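Local coordinates for protein beta-xylanase (Roseburia intestinalis L1-82, PDB 6SGF) that binds xylan with low affinity through this carbohydrate-binding module of family CBM86, part of a longer enzyme that probably hydrolyses the beta-1,4-xylosidic linkages of xylans, at residues Val107-Thr112 with Val121-Val126; Val72-Gly75 with Ala79-Ala82. One frame throughout, in Å; residues are numbered along the deposited sequence.

Contact 1: Val107-Thr112 with Val121-Val126. With XYP (beta-D-xylopyranose), chain H.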
loop_
_atom_site.group_PDB
_atom_site.type_symbol
_atom_site.label_atom_id
_atom_site.label_comp_id
_atom_site.label_asym_id
_atom_site.label_seq_id
_atom_site.Cartn_x
_atom_site.Cartn_y
_atom_site.Cartn_z
ATOM N N VAL B 107 8.845 11.482 -6.367
ATOM C CA VAL B 107 8.472 10.662 -7.518
ATOM C C VAL B 107 7.318 11.344 -8.244
ATOM O O VAL B 107 6.691 12.272 -7.731
ATOM C CB VAL B 107 8.081 9.228 -7.107
ATOM C CG1 VAL B 107 9.286 8.537 -6.436
ATOM C CG2 VAL B 107 6.860 9.234 -6.221
ATOM N N GLY B 108 7.063 10.905 -9.477
ATOM C CA GLY B 108 6.012 11.514 -10.261
ATOM C C GLY B 108 5.393 10.558 -11.269
ATOM O O GLY B 108 5.976 9.525 -11.626
ATOM N N ILE B 109 4.193 10.931 -11.710
ATOM C CA ILE B 109 3.463 10.258 -12.775
ATOM C C ILE B 109 3.022 11.330 -13.756
ATOM O O ILE B 109 2.550 12.392 -13.331
ATOM C CB ILE B 109 2.242 9.477 -12.263
ATOM C CG1 ILE B 109 2.688 8.351 -11.328
ATOM C CG2 ILE B 109 1.420 8.983 -13.488
ATOM C CD1 ILE B 109 1.477 7.560 -10.717
ATOM N N MET B 110 3.203 11.064 -15.051
ATOM C CA MET B 110 2.898 11.993 -16.133
ATOM C C MET B 110 2.275 11.225 -17.302
ATOM O O MET B 110 2.502 10.028 -17.452
ATOM C CB MET B 110 4.191 12.700 -16.585
ATOM C CG MET B 110 4.045 13.607 -17.765
ATOM S SD MET B 110 5.652 14.343 -18.225
ATOM C CE MET B 110 6.527 12.991 -18.991
ATOM N N ILE B 111 1.505 11.909 -18.150
ATOM C CA ILE B 111 1.039 11.307 -19.406
ATOM C C ILE B 111 1.720 11.990 -20.586
ATOM O O ILE B 111 1.999 13.193 -20.553
ATOM C CB ILE B 111 -0.496 11.363 -19.577
ATOM C CG1 ILE B 111 -1.019 12.790 -19.525
ATOM C CG2 ILE B 111 -1.161 10.464 -18.533
ATOM C CD1 ILE B 111 -2.153 13.018 -20.535
ATOM N N THR B 112 1.966 11.213 -21.644
ATOM C CA THR B 112 2.511 11.757 -22.885
ATOM C C THR B 112 1.483 11.808 -24.001
ATOM O O THR B 112 1.799 12.286 -25.101
ATOM C CB THR B 112 3.715 10.943 -23.378
ATOM O OG1 THR B 112 3.350 9.571 -23.496
ATOM C CG2 THR B 112 4.884 11.055 -22.414
ATOM N N VAL B 121 -5.891 7.339 -13.756
ATOM C CA VAL B 121 -5.154 6.240 -13.132
ATOM C C VAL B 121 -5.148 6.515 -11.632
ATOM O O VAL B 121 -5.319 7.653 -11.193
ATOM C CB VAL B 121 -3.714 6.107 -13.695
ATOM C CG1 VAL B 121 -2.851 7.340 -13.327
ATOM C CG2 VAL B 121 -3.068 4.836 -13.178
ATOM N N SER B 122 -4.982 5.462 -10.837
ATOM C CA SER B 122 -4.816 5.590 -9.392
ATOM C C SER B 122 -3.447 5.098 -8.960
ATOM O O SER B 122 -2.989 4.045 -9.414
ATOM C CB SER B 122 -5.883 4.791 -8.659
ATOM O OG SER B 122 -7.149 5.266 -9.016
ATOM N N LEU B 123 -2.801 5.843 -8.062
ATOM C CA LEU B 123 -1.544 5.406 -7.470
ATOM C C LEU B 123 -1.847 4.743 -6.139
ATOM O O LEU B 123 -2.462 5.364 -5.269
ATOM C CB LEU B 123 -0.569 6.572 -7.279
ATOM C CG LEU B 123 0.719 6.204 -6.534
ATOM C CD1 LEU B 123 1.633 5.306 -7.326
ATOM C CD2 LEU B 123 1.480 7.425 -6.082
ATOM N N VAL B 124 -1.368 3.509 -5.973
ATOM C CA VAL B 124 -1.553 2.704 -4.768
ATOM C C VAL B 124 -0.378 2.835 -3.822
ATOM O O VAL B 124 -0.550 3.053 -2.619
ATOM C CB VAL B 124 -1.767 1.221 -5.170
ATOM C CG1 VAL B 124 -1.846 0.314 -3.937
ATOM C CG2 VAL B 124 -2.972 1.098 -6.102
ATOM N N SER B 125 0.837 2.673 -4.332
ATOM C CA SER B 125 1.995 2.679 -3.463
ATOM C C SER B 125 3.239 2.849 -4.309
ATOM O O SER B 125 3.219 2.593 -5.514
ATOM C CB SER B 125 2.090 1.387 -2.665
ATOM O OG SER B 125 2.367 0.281 -3.501
ATOM N N VAL B 126 4.319 3.245 -3.646
ATOM C CA VAL B 126 5.653 3.286 -4.234
ATOM C C VAL B 126 6.615 2.599 -3.276
ATOM O O VAL B 126 6.609 2.881 -2.075
ATOM C CB VAL B 126 6.112 4.726 -4.520
ATOM C CG1 VAL B 126 7.498 4.694 -5.204
ATOM C CG2 VAL B 126 5.072 5.451 -5.389
HETATM C C1 XYP H . 7.457 18.751 -19.087
HETATM C C2 XYP H . 7.719 17.431 -18.358
HETATM C C3 XYP H . 8.704 16.622 -19.128
HETATM C C4 XYP H . 8.351 16.522 -20.594
HETATM C C5 XYP H . 8.099 17.884 -21.256
HETATM O O2 XYP H . 8.116 17.730 -17.018
HETATM O O3 XYP H . 8.730 15.287 -18.545
HETATM O O4 XYP H . 9.454 15.859 -21.233
HETATM O O5 XYP H . 7.020 18.518 -20.495
#
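V107 and I109 face V126 and L123 across the gap between two beta-sheets, on strand segments that run roughly antiparallel, 151° apart, with the CA atoms of I109 and L123 8.8 Å from each other. At that spacing no backbone hydrogen bond joins them, and the contact is made by hydrocarbon branches alone. I109 puts CG1 beside its backbone N (chi1 -63°), and the extended chain beyond carries CD1 across to L123. There the methyl meets both L123 CB and L123 CD1, each 4.1 Å from I109 CD1, the two side chains crossing at a slant. Two residues back on the first strand and three on along the second, V107 CG2 and V126 CG2 touch methyl to methyl at 4.3 Å. L123 and V126 both point inward although three positions apart, an offset produced by a classic beta bulge at V124 and S125 opposite Q60. The other face of strand 103-110 serves the ligand: the extended M110 chain bends only at chi3 (74°), bringing SD to 3.2 Å from O3 of the xylose unit, with CE at the same distance from that oxygen. Buried apolar residues thus back a strand whose opposite side lines the glycan pocket, where K71, Q40 and D78 hydrogen-bond the sugar. This is the face-to-face packing of a beta-sandwich: strand 103-110 lies between strands 40-50 and 68-73 in one sheet, while strand 119-130 pairs with 54-62, 29-34 and 6-10 in the other. Around the contact, L70 packs on I109, F59 on V107 and V57 on V126.

Contact 2: Val72-Gly75 with Ala79-Ala82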
loop_
_atom_site.group_PDB
_atom_site.type_symbol
_atom_site.label_atom_id
_atom_site.label_comp_id
_atom_site.label_asym_id
_atom_site.label_seq_id
_atom_site.Cartn_x
_atom_site.Cartn_y
_atom_site.Cartn_z
ATOM N N VAL B 72 11.547 9.329 -11.115
ATOM C CA VAL B 72 12.242 9.339 -9.837
ATOM C C VAL B 72 13.120 10.584 -9.833
ATOM O O VAL B 72 14.089 10.675 -10.591
ATOM C CB VAL B 72 13.061 8.072 -9.615
ATOM C CG1 VAL B 72 13.712 8.110 -8.241
ATOM C CG2 VAL B 72 12.179 6.870 -9.759
ATOM N N TYR B 73 12.803 11.531 -8.967
ATOM C CA TYR B 73 13.551 12.781 -8.916
ATOM C C TYR B 73 14.754 12.629 -7.993
ATOM O O TYR B 73 14.728 11.837 -7.040
ATOM C CB TYR B 73 12.680 13.905 -8.387
ATOM C CG TYR B 73 11.525 14.337 -9.241
ATOM C CD1 TYR B 73 10.359 13.584 -9.323
ATOM C CD2 TYR B 73 11.584 15.543 -9.926
ATOM C CE1 TYR B 73 9.280 14.018 -10.063
ATOM C CE2 TYR B 73 10.523 15.995 -10.653
ATOM C CZ TYR B 73 9.384 15.236 -10.742
ATOM O OH TYR B 73 8.346 15.715 -11.494
ATOM N N ASN B 74 15.810 13.391 -8.270
ATOM C CA ASN B 74 16.964 13.415 -7.372
ATOM C C ASN B 74 17.454 14.853 -7.208
ATOM O O ASN B 74 18.645 15.151 -7.278
ATOM C CB ASN B 74 18.067 12.460 -7.841
ATOM C CG ASN B 74 18.765 12.889 -9.145
ATOM O OD1 ASN B 74 18.172 13.481 -10.046
ATOM N ND2 ASN B 74 20.050 12.544 -9.246
ATOM N N GLY B 75 16.511 15.752 -6.947
ATOM C CA GLY B 75 16.810 17.083 -6.470
ATOM C C GLY B 75 16.741 18.171 -7.507
ATOM O O GLY B 75 16.830 19.352 -7.145
ATOM N N ALA B 79 12.992 15.191 -13.360
ATOM C CA ALA B 79 13.706 13.927 -13.269
ATOM C C ALA B 79 14.626 13.800 -14.466
ATOM O O ALA B 79 14.311 14.278 -15.557
ATOM C CB ALA B 79 12.715 12.758 -13.237
ATOM N N THR B 80 15.774 13.168 -14.268
ATOM C CA THR B 80 16.649 12.919 -15.414
ATOM C C THR B 80 16.053 11.846 -16.336
ATOM O O THR B 80 15.198 11.039 -15.950
ATOM C CB THR B 80 18.053 12.488 -14.983
ATOM O OG1 THR B 80 18.004 11.171 -14.408
ATOM C CG2 THR B 80 18.645 13.444 -13.980
ATOM N N ALA B 81 16.520 11.836 -17.579
ATOM C CA ALA B 81 16.018 10.862 -18.547
ATOM C C ALA B 81 16.289 9.429 -18.098
ATOM O O ALA B 81 15.447 8.546 -18.282
ATOM C CB ALA B 81 16.641 11.135 -19.923
ATOM N N ALA B 82 17.442 9.186 -17.478
ATOM C CA ALA B 82 17.774 7.856 -16.975
ATOM C C ALA B 82 16.830 7.395 -15.864
ATOM O O ALA B 82 16.739 6.190 -15.592
ATOM C CB ALA B 82 19.214 7.845 -16.469
HETATM O O HOH W 1 16.180 12.017 -11.597
#
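A79 sets its methyl over one face of the Y73 ring, with Y73 CG 4.5 Å from A79 CB, and its backbone comes nearer still: Y73 CD2 lies 3.7 Å from A79 N. The tyrosine's CB points away from the loop, yet with CG beside the backbone N (chi1 -67°) the ring stands up along the start of segment 79-82. A79 CB also sits 3.6 Å from V72 O, placing the methyl between the V72 carbonyl and the ring. N74 turns its CG in between backbone N and carbonyl carbon (chi1 69°), which swings the amide toward T80; OD1 passes 4.0 Å from T80 CG2, the two side chains crossing at about a right angle. No direct hydrogen bond spans the segments. A single water makes the polar link, donating to V72 O at 2.7 Å and to N74 OD1 at 2.9 Å while accepting from T80 N at 2.9 Å. It thereby links V72 and N74 to the returning loop at T80. The other half of the amide is held as well, since N74 ND2 donates to D101 O. K42 makes a cation-pi contact with Y73. The segments belong to the beta-hairpin of strands 68-73 and 84-88, with 79-82 in its connecting loop and 84-88 the outermost strand of its sheet within this chain, while the Y73 side chain packs on D105 and A106 of neighbouring strand 103-110.

Together the pair illustrates how contact chemistry can differ with burial in a beta-sandwich. Contact 1 belongs to the core, all its touching residues being buried, and relies on methyl packing between sheets; contact 2 is only partly buried, lies where a strand of one sheet meets the loop leading to its outermost strand, and recruits water to serve polar groups. Their shared element is that sheet, where strands 103-110 and 68-73 are neighbours, and the two contacts meet directly: Y73 CE1 lies 3.8 Å from V107 C. Both also approach the xylan-binding surface, but differently. Segment 107-112 supplies M110 and T112 to the glycan pocket, whereas the loop of contact 2 brackets D78, another pocket residue.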